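Local coordinates for protein cycloalternan-forming enzyme (Listeria monocytogenes serovar 1/2a, PDB 5F7U) that belongs to the family 31 glycoside hydrolases, with a TIM-barrel domain, and carries a C-terminal family 6 carbohydrate-binding module that holds bound glycan, at residues V976-D981 with D1057-K1062; T990-Y995 with T1028-V1033. The protein carries 1 engineered substitution. All coordinates share one frame; numbering follows the deposited sequence.

Interaction 1. Residues V976-D981 with D1057-K1062; sequences VEFDID and DHVVIK. With MG (magnesium ion), chain G.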
ATOM      1  N   VAL A 976       2.400  34.359  25.136  1.00 23.85           N
ATOM      2  CA  VAL A 976       3.131  33.366  24.335  1.00 23.30           C
ATOM      3  C   VAL A 976       2.923  32.025  25.050  1.00 22.92           C
ATOM      4  O   VAL A 976       3.291  31.883  26.216  1.00 22.76           O
ATOM      5  CB  VAL A 976       4.650  33.697  24.210  1.00 22.81           C
ATOM      6  CG1 VAL A 976       5.371  32.675  23.335  1.00 22.18           C
ATOM      7  CG2 VAL A 976       4.870  35.089  23.633  1.00 23.78           C
ATOM      8  N   GLU A 977       2.316  31.064  24.354  1.00 23.38           N
ATOM      9  CA  GLU A 977       2.008  29.751  24.936  1.00 23.28           C
ATOM     10  C   GLU A 977       2.847  28.665  24.267  1.00 22.45           C
ATOM     11  O   GLU A 977       2.915  28.589  23.034  1.00 22.19           O
ATOM     12  CB  GLU A 977       0.509  29.446  24.835  1.00 25.29           C
ATOM     13  CG  GLU A 977       0.100  28.074  25.380  1.00 27.27           C
ATOM     14  CD  GLU A 977      -1.412  27.846  25.472  1.00 29.78           C
ATOM     15  OE1 GLU A 977      -2.210  28.778  25.238  1.00 32.36           O
ATOM     16  OE2 GLU A 977      -1.815  26.704  25.792  1.00 30.73           O
ATOM     17  N   PHE A 978       3.493  27.844  25.099  1.00 20.91           N
ATOM     18  CA  PHE A 978       4.339  26.735  24.658  1.00 20.41           C
ATOM     19  C   PHE A 978       3.712  25.401  25.050  1.00 20.80           C
ATOM     20  O   PHE A 978       3.040  25.284  26.098  1.00 20.84           O
ATOM     21  CB  PHE A 978       5.717  26.781  25.331  1.00 19.50           C
ATOM     22  CG  PHE A 978       6.562  27.988  24.977  1.00 19.56           C
ATOM     23  CD1 PHE A 978       6.434  29.193  25.679  1.00 19.55           C
ATOM     24  CD2 PHE A 978       7.533  27.906  23.975  1.00 19.76           C
ATOM     25  CE1 PHE A 978       7.235  30.293  25.369  1.00 20.14           C
ATOM     26  CE2 PHE A 978       8.330  29.010  23.655  1.00 19.97           C
ATOM     27  CZ  PHE A 978       8.182  30.205  24.355  1.00 20.40           C
ATOM     28  N   ASP A 979       3.978  24.398  24.223  1.00 20.73           N
ATOM     29  CA  ASP A 979       3.637  23.017  24.509  1.00 21.45           C
ATOM     30  C   ASP A 979       4.963  22.350  24.809  1.00 20.42           C
ATOM     31  O   ASP A 979       5.786  22.166  23.904  1.00 19.91           O
ATOM     32  CB  ASP A 979       2.989  22.368  23.278  1.00 23.98           C
ATOM     33  CG  ASP A 979       1.691  23.044  22.859  1.00 26.91           C
ATOM     34  OD1 ASP A 979       0.764  23.127  23.689  1.00 29.13           O
ATOM     35  OD2 ASP A 979       1.580  23.450  21.679  1.00 28.99           O
ATOM     36  N   ILE A 980       5.205  22.012  26.077  1.00 19.25           N
ATOM     37  CA  ILE A 980       6.537  21.580  26.482  1.00 19.44           C
ATOM     38  C   ILE A 980       6.558  20.177  27.065  1.00 19.67           C
ATOM     39  O   ILE A 980       5.729  19.833  27.903  1.00 19.51           O
ATOM     40  CB  ILE A 980       7.188  22.594  27.449  1.00 19.38           C
ATOM     41  CG1 ILE A 980       7.544  23.861  26.659  1.00 20.13           C
ATOM     42  CG2 ILE A 980       8.433  21.998  28.132  1.00 19.40           C
ATOM     43  CD1 ILE A 980       8.011  25.030  27.486  1.00 20.74           C
ATOM     44  N   ASP A 981       7.506  19.369  26.596  1.00 20.31           N
ATOM     45  CA  ASP A 981       7.723  18.054  27.191  1.00 21.10           C
ATOM     46  C   ASP A 981       8.717  18.068  28.345  1.00 20.90           C
ATOM     47  O   ASP A 981       9.682  18.841  28.345  1.00 21.20           O
ATOM     48  CB  ASP A 981       8.196  17.071  26.122  1.00 22.33           C
ATOM     49  CG  ASP A 981       7.069  16.601  25.237  1.00 23.95           C
ATOM     50  OD1 ASP A 981       5.939  16.398  25.760  1.00 24.56           O
ATOM     51  OD2 ASP A 981       7.310  16.437  24.014  1.00 24.99           O
ATOM     52  N   ASP A1057      13.313  35.180  22.778  1.00 21.17           N
ATOM     53  CA  ASP A1057      13.913  34.277  21.790  1.00 21.19           C
ATOM     54  C   ASP A1057      13.381  32.836  21.854  1.00 20.46           C
ATOM     55  O   ASP A1057      12.883  32.296  20.867  1.00 20.76           O
ATOM     56  CB  ASP A1057      15.441  34.263  21.928  1.00 21.64           C
ATOM     57  CG  ASP A1057      16.126  33.475  20.810  1.00 22.16           C
ATOM     58  OD1 ASP A1057      15.484  33.170  19.762  1.00 21.90           O
ATOM     59  OD2 ASP A1057      17.314  33.160  21.002  1.00 22.68           O
ATOM     60  N   HIS A1058      13.522  32.219  23.016  1.00 19.74           N
ATOM     61  CA  HIS A1058      13.239  30.787  23.188  1.00 19.20           C
ATOM     62  C   HIS A1058      13.237  30.422  24.658  1.00 18.95           C
ATOM     63  O   HIS A1058      13.661  31.219  25.490  1.00 19.06           O
ATOM     64  CB  HIS A1058      14.272  29.908  22.431  1.00 19.50           C
ATOM     65  CG  HIS A1058      15.659  29.880  23.028  1.00 19.71           C
ATOM     66  ND1 HIS A1058      16.794  29.965  22.249  1.00 20.37           N
ATOM     67  CD2 HIS A1058      16.097  29.711  24.299  1.00 19.32           C
ATOM     68  CE1 HIS A1058      17.869  29.858  23.013  1.00 20.72           C
ATOM     69  NE2 HIS A1058      17.474  29.709  24.264  1.00 20.28           N
ATOM     70  N   VAL A1059      12.762  29.211  24.948  1.00 18.46           N
ATOM     71  CA  VAL A1059      13.017  28.567  26.240  1.00 18.42           C
ATOM     72  C   VAL A1059      13.761  27.244  26.048  1.00 18.23           C
ATOM     73  O   VAL A1059      13.588  26.562  25.027  1.00 18.36           O
ATOM     74  CB  VAL A1059      11.739  28.385  27.116  1.00 18.47           C
ATOM     75  CG1 VAL A1059      11.066  29.733  27.407  1.00 19.02           C
ATOM     76  CG2 VAL A1059      10.754  27.422  26.479  1.00 18.13           C
ATOM     77  N   VAL A1060      14.605  26.903  27.024  1.00 17.89           N
ATOM     78  CA  VAL A1060      15.294  25.613  27.069  1.00 17.94           C
ATOM     79  C   VAL A1060      14.911  24.937  28.378  1.00 17.72           C
ATOM     80  O   VAL A1060      14.897  25.594  29.432  1.00 17.53           O
ATOM     81  CB  VAL A1060      16.836  25.773  26.912  1.00 18.65           C
ATOM     82  CG1 VAL A1060      17.576  24.491  27.277  1.00 19.09           C
ATOM     83  CG2 VAL A1060      17.167  26.158  25.471  1.00 19.22           C
ATOM     84  N   ILE A1061      14.588  23.640  28.318  1.00 17.65           N
ATOM     85  CA  ILE A1061      14.325  22.862  29.528  1.00 18.03           C
ATOM     86  C   ILE A1061      15.568  22.035  29.832  1.00 19.03           C
ATOM     87  O   ILE A1061      16.058  21.303  28.961  1.00 19.16           O
ATOM     88  CB  ILE A1061      13.081  21.929  29.388  1.00 17.91           C
ATOM     89  CG1 ILE A1061      11.825  22.707  28.927  1.00 17.65           C
ATOM     90  CG2 ILE A1061      12.828  21.149  30.689  1.00 17.92           C
ATOM     91  CD1 ILE A1061      11.361  23.854  29.826  1.00 18.16           C
ATOM     92  N   LYS A1062      16.096  22.184  31.051  1.00 19.75           N
ATOM     93  CA  LYS A1062      17.254  21.412  31.461  1.00 21.77           C
ATOM     94  C   LYS A1062      17.072  20.906  32.879  1.00 22.77           C
ATOM     95  O   LYS A1062      16.090  21.236  33.547  1.00 21.58           O
ATOM     96  CB  LYS A1062      18.557  22.221  31.304  1.00 22.86           C
ATOM     97  CG  LYS A1062      18.635  23.503  32.112  1.00 23.38           C
ATOM     98  CD  LYS A1062      19.958  24.231  31.879  1.00 24.74           C
ATOM     99  CE  LYS A1062      20.116  25.379  32.859  1.00 25.25           C
ATOM    100  NZ  LYS A1062      21.338  26.179  32.555  1.00 26.62           N
TER
HETATM  101 MG    MG G1101      13.960  32.249  18.450  1.00 11.61          MG
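Strands 976-981 and 1057-1062 run nearly the same way, 18° apart, with their axes 9.0 Å from each other at the closest point, so no backbone hydrogen bond joins them and side chains alone bridge the gap. The two belong to the facing sheets of a beta sandwich, the fold of the family 6 carbohydrate-binding module, and what lies between them is its hydrophobic core. Alternate residues supply the contact: F978 and I980 from one sheet, V1059 and I1061 from the other. V1059 and F978 meet tip to tip. The valine puts CG2 over one face of the phenyl ring, 4.2 Å from the F978 centroid and 16° off the ring normal, a CH-pi contact displaced toward the CE2 rim. V1059 CG2, in the crowded position between its own backbone N and carbonyl carbon, also touches I980 CD1 at 3.8 Å, so one methyl serves both F978 and I980. Farther along, I980 turns its other branch to I1061, the two crossing obliquely with I980 CG2 3.6 Å from I1061 CG1. Y941 packs against F978, I980 and V1059 as well. D1057 points away from this core. Its CG is anti to the backbone N (chi1 -173°), and D1057 OD1 binds the magnesium at 2.2 Å, beside E942, E944, T961 and G964, while OD2 pairs with R994. D1057 and H1058 form a classic beta bulge opposite R994. The chemistry thus divides by direction: inward, purely apolar packing joins the sheets; outward, a carboxylate shared by metal and arginine is probably held as the anion.

Interaction 2. Residues T990-Y995 with T1028-V1033; sequences TMEVRY and TVEVPV
In the beta sandwich of this family 6 carbohydrate-binding module, strands 990-995 and 1028-1033 are antiparallel neighbours within one sheet. Four backbone hydrogen bonds tie them at two hydrogen-bonded pairs, M991 with V1031 and V993 with V1029. The shortest and straightest runs from M991 N to V1031 O at 2.7 Å (168° at the hydrogen), in the plane of the carbonyl; its return bond, V1031 N to M991 O, comes from above the carbonyl plane. V993 N approaches V1029 O nearly along the C=O axis. CA-H...O contacts supplement these bonds, from T1028 CA to V993 O and from E992 CA to V1029 O.

Apolar packing occupies the face bearing M991, V993, V1029 and V1031. M991 leaves the backbone extended and bends only at chi3 (66°), which brings CE to 3.8 Å from V1033 CG1 and also against V1031 CG1. V993 CG2 meets V1031 CG2, and Y995 CE1 rests obliquely on V1029 CG2 at 3.7 Å, its hydroxyl engaged by P1018 O and N1027.

The other face is polar. T990 CG2 lies against E1030 CB, and T1028 CG2 against E992 CB at 3.5 Å, each pair crossing obliquely, methyl against glutamate stem. E992 OE2 and E1030 OE2 come within 4.4 Å; K1062 forms salt bridges with both, which probably offsets the repulsion of like charges. R994 makes a cation-pi contact with W1026 and a salt bridge with D1057. One water, in the plane of the guanidinium at its edge, accepts from R994 NE at 3.2 Å and is hydrogen-bonded to T1028 OG1 at 3.0 Å.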
ATOM      1  N   THR A 990      14.820  23.061  35.296  1.00 19.22           N
ATOM      2  CA  THR A 990      15.147  24.465  35.099  1.00 19.58           C
ATOM      3  C   THR A 990      14.701  24.888  33.715  1.00 19.13           C
ATOM      4  O   THR A 990      15.078  24.268  32.717  1.00 19.14           O
ATOM      5  CB  THR A 990      16.650  24.713  35.244  1.00 20.83           C
ATOM      6  OG1 THR A 990      17.082  24.227  36.517  1.00 21.84           O
ATOM      7  CG2 THR A 990      16.948  26.197  35.143  1.00 21.11           C
ATOM      8  N   MET A 991      13.887  25.935  33.653  1.00 19.07           N
ATOM      9  CA  MET A 991      13.533  26.536  32.370  1.00 19.40           C
ATOM     10  C   MET A 991      14.409  27.772  32.115  1.00 20.20           C
ATOM     11  O   MET A 991      14.334  28.754  32.869  1.00 20.97           O
ATOM     12  CB  MET A 991      12.041  26.884  32.360  1.00 19.52           C
ATOM     13  CG  MET A 991      11.584  27.580  31.081  1.00 20.14           C
ATOM     14  SD  MET A 991       9.806  27.868  31.019  1.00 21.12           S
ATOM     15  CE  MET A 991       9.575  29.050  32.360  1.00 21.43           C
ATOM     16  N   GLU A 992      15.274  27.702  31.096  1.00 19.92           N
ATOM     17  CA  GLU A 992      16.041  28.860  30.640  1.00 20.62           C
ATOM     18  C   GLU A 992      15.144  29.726  29.774  1.00 19.93           C
ATOM     19  O   GLU A 992      14.493  29.217  28.872  1.00 19.40           O
ATOM     20  CB  GLU A 992      17.227  28.443  29.770  1.00 21.57           C
ATOM     21  CG  GLU A 992      18.344  27.701  30.484  1.00 23.02           C
ATOM     22  CD  GLU A 992      19.553  27.483  29.580  1.00 24.48           C
ATOM     23  OE1 GLU A 992      19.447  27.664  28.345  1.00 24.83           O
ATOM     24  OE2 GLU A 992      20.628  27.135  30.090  1.00 25.96           O
ATOM     25  N   VAL A 993      15.104  31.015  30.073  1.00 20.07           N
ATOM     26  CA  VAL A 993      14.341  31.988  29.279  1.00 19.81           C
ATOM     27  C   VAL A 993      15.358  32.939  28.646  1.00 20.38           C
ATOM     28  O   VAL A 993      16.029  33.696  29.364  1.00 21.57           O
ATOM     29  CB  VAL A 993      13.306  32.766  30.148  1.00 19.80           C
ATOM     30  CG1 VAL A 993      12.592  33.838  29.299  1.00 20.26           C
ATOM     31  CG2 VAL A 993      12.286  31.804  30.773  1.00 19.33           C
ATOM     32  N   ARG A 994      15.474  32.896  27.317  1.00 20.21           N
ATOM     33  CA  ARG A 994      16.412  33.742  26.583  1.00 20.87           C
ATOM     34  C   ARG A 994      15.684  34.919  25.956  1.00 20.99           C
ATOM     35  O   ARG A 994      14.737  34.751  25.197  1.00 20.50           O
ATOM     36  CB  ARG A 994      17.205  32.945  25.529  1.00 21.16           C
ATOM     37  CG  ARG A 994      18.340  33.748  24.897  1.00 22.60           C
ATOM     38  CD  ARG A 994      19.303  32.867  24.133  1.00 23.29           C
ATOM     39  NE  ARG A 994      20.541  33.565  23.751  1.00 25.05           N
ATOM     40  CZ  ARG A 994      20.854  33.953  22.513  1.00 25.69           C
ATOM     41  NH1 ARG A 994      20.026  33.739  21.489  1.00 25.66           N
ATOM     42  NH2 ARG A 994      22.020  34.560  22.295  1.00 27.16           N
ATOM     43  N   TYR A 995      16.168  36.120  26.266  1.00 21.47           N
ATOM     44  CA  TYR A 995      15.426  37.337  25.966  1.00 21.76           C
ATOM     45  C   TYR A 995      16.401  38.501  25.826  1.00 23.01           C
ATOM     46  O   TYR A 995      17.568  38.410  26.233  1.00 23.20           O
ATOM     47  CB  TYR A 995      14.445  37.654  27.116  1.00 21.61           C
ATOM     48  CG  TYR A 995      15.194  38.133  28.345  1.00 22.34           C
ATOM     49  CD1 TYR A 995      15.877  37.225  29.163  1.00 22.01           C
ATOM     50  CD2 TYR A 995      15.289  39.495  28.636  1.00 23.59           C
ATOM     51  CE1 TYR A 995      16.612  37.658  30.259  1.00 22.83           C
ATOM     52  CE2 TYR A 995      16.018  39.941  29.727  1.00 24.51           C
ATOM     53  CZ  TYR A 995      16.668  39.016  30.529  1.00 24.16           C
ATOM     54  OH  TYR A 995      17.392  39.479  31.595  1.00 25.39           O
ATOM     55  N   THR A1028      20.069  35.043  29.501  1.00 26.58           N
ATOM     56  CA  THR A1028      19.262  33.902  29.909  1.00 26.19           C
ATOM     57  C   THR A1028      19.019  33.945  31.418  1.00 26.84           C
ATOM     58  O   THR A1028      19.946  34.182  32.197  1.00 27.73           O
ATOM     59  CB  THR A1028      19.922  32.583  29.453  1.00 26.58           C
ATOM     60  OG1 THR A1028      20.017  32.576  28.023  1.00 26.99           O
ATOM     61  CG2 THR A1028      19.116  31.386  29.877  1.00 25.60           C
ATOM     62  N   VAL A1029      17.760  33.776  31.810  1.00 26.35           N
ATOM     63  CA  VAL A1029      17.348  33.697  33.214  1.00 27.03           C
ATOM     64  C   VAL A1029      16.852  32.275  33.445  1.00 26.25           C
ATOM     65  O   VAL A1029      16.185  31.708  32.578  1.00 25.57           O
ATOM     66  CB  VAL A1029      16.254  34.751  33.533  1.00 27.68           C
ATOM     67  CG1 VAL A1029      15.459  34.415  34.789  1.00 28.59           C
ATOM     68  CG2 VAL A1029      16.871  36.138  33.666  1.00 29.12           C
ATOM     69  N   GLU A1030      17.198  31.709  34.602  1.00 26.58           N
ATOM     70  CA  GLU A1030      16.834  30.339  34.948  1.00 26.25           C
ATOM     71  C   GLU A1030      15.643  30.344  35.894  1.00 25.94           C
ATOM     72  O   GLU A1030      15.692  30.954  36.967  1.00 26.82           O
ATOM     73  CB  GLU A1030      18.049  29.609  35.545  1.00 27.93           C
ATOM     74  CG  GLU A1030      19.119  29.279  34.490  1.00 29.85           C
ATOM     75  CD  GLU A1030      20.307  28.471  35.015  1.00 32.07           C
ATOM     76  OE1 GLU A1030      20.248  27.965  36.150  1.00 33.44           O
ATOM     77  OE2 GLU A1030      21.319  28.345  34.285  1.00 33.59           O
ATOM     78  N   VAL A1031      14.570  29.673  35.488  1.00 24.62           N
ATOM     79  CA  VAL A1031      13.290  29.670  36.214  1.00 24.11           C
ATOM     80  C   VAL A1031      12.991  28.232  36.678  1.00 23.67           C
ATOM     81  O   VAL A1031      12.952  27.323  35.828  1.00 22.69           O
ATOM     82  CB  VAL A1031      12.136  30.179  35.299  1.00 23.86           C
ATOM     83  CG1 VAL A1031      10.797  30.178  36.036  1.00 23.91           C
ATOM     84  CG2 VAL A1031      12.452  31.564  34.729  1.00 24.57           C
ATOM     85  N   PRO A1032      12.760  28.021  38.001  1.00 23.86           N
ATOM     86  CA  PRO A1032      12.375  26.683  38.478  1.00 23.49           C
ATOM     87  C   PRO A1032      10.936  26.351  38.091  1.00 22.56           C
ATOM     88  O   PRO A1032      10.016  27.163  38.328  1.00 22.10           O
ATOM     89  CB  PRO A1032      12.532  26.773  40.011  1.00 24.90           C
ATOM     90  CG  PRO A1032      12.424  28.222  40.332  1.00 25.73           C
ATOM     91  CD  PRO A1032      12.796  29.017  39.102  1.00 25.19           C
ATOM     92  N   VAL A1033      10.751  25.182  37.457  1.00 21.29           N
ATOM     93  CA  VAL A1033       9.432  24.716  37.031  1.00 20.46           C
ATOM     94  C   VAL A1033       9.257  23.259  37.439  1.00 20.45           C
ATOM     95  O   VAL A1033      10.246  22.546  37.666  1.00 20.69           O
ATOM     96  CB  VAL A1033       9.184  24.881  35.494  1.00 19.94           C
ATOM     97  CG1 VAL A1033       9.296  26.344  35.056  1.00 19.97           C
ATOM     98  CG2 VAL A1033      10.109  23.995  34.667  1.00 19.51           C
TER
HETATM   99  O   HOH W   1      21.957  34.225  26.489  1.00 21.31           O

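Overall arrangement
Both interactions lie in the C-terminal carbohydrate-binding module, their centres 9 Å apart, one between the sheets of its sandwich and the other within a sheet. Interaction 1 spans the two sheets; interaction 2 joins neighbouring strands within one of them. Strands 987-996 and 1054-1062 are adjacent in that sheet, so the contacts touch through V1060 O and E992 N, probably hydrogen-bonded, and through I1061 CD1 packed on M991 CG. Along the chain the order is 976-981, 990-995, 1028-1033, 1057-1062, the second pairing falling between the halves of the first. The last strand therefore connects core, sheet and magnesium site, in a module that also binds glycan.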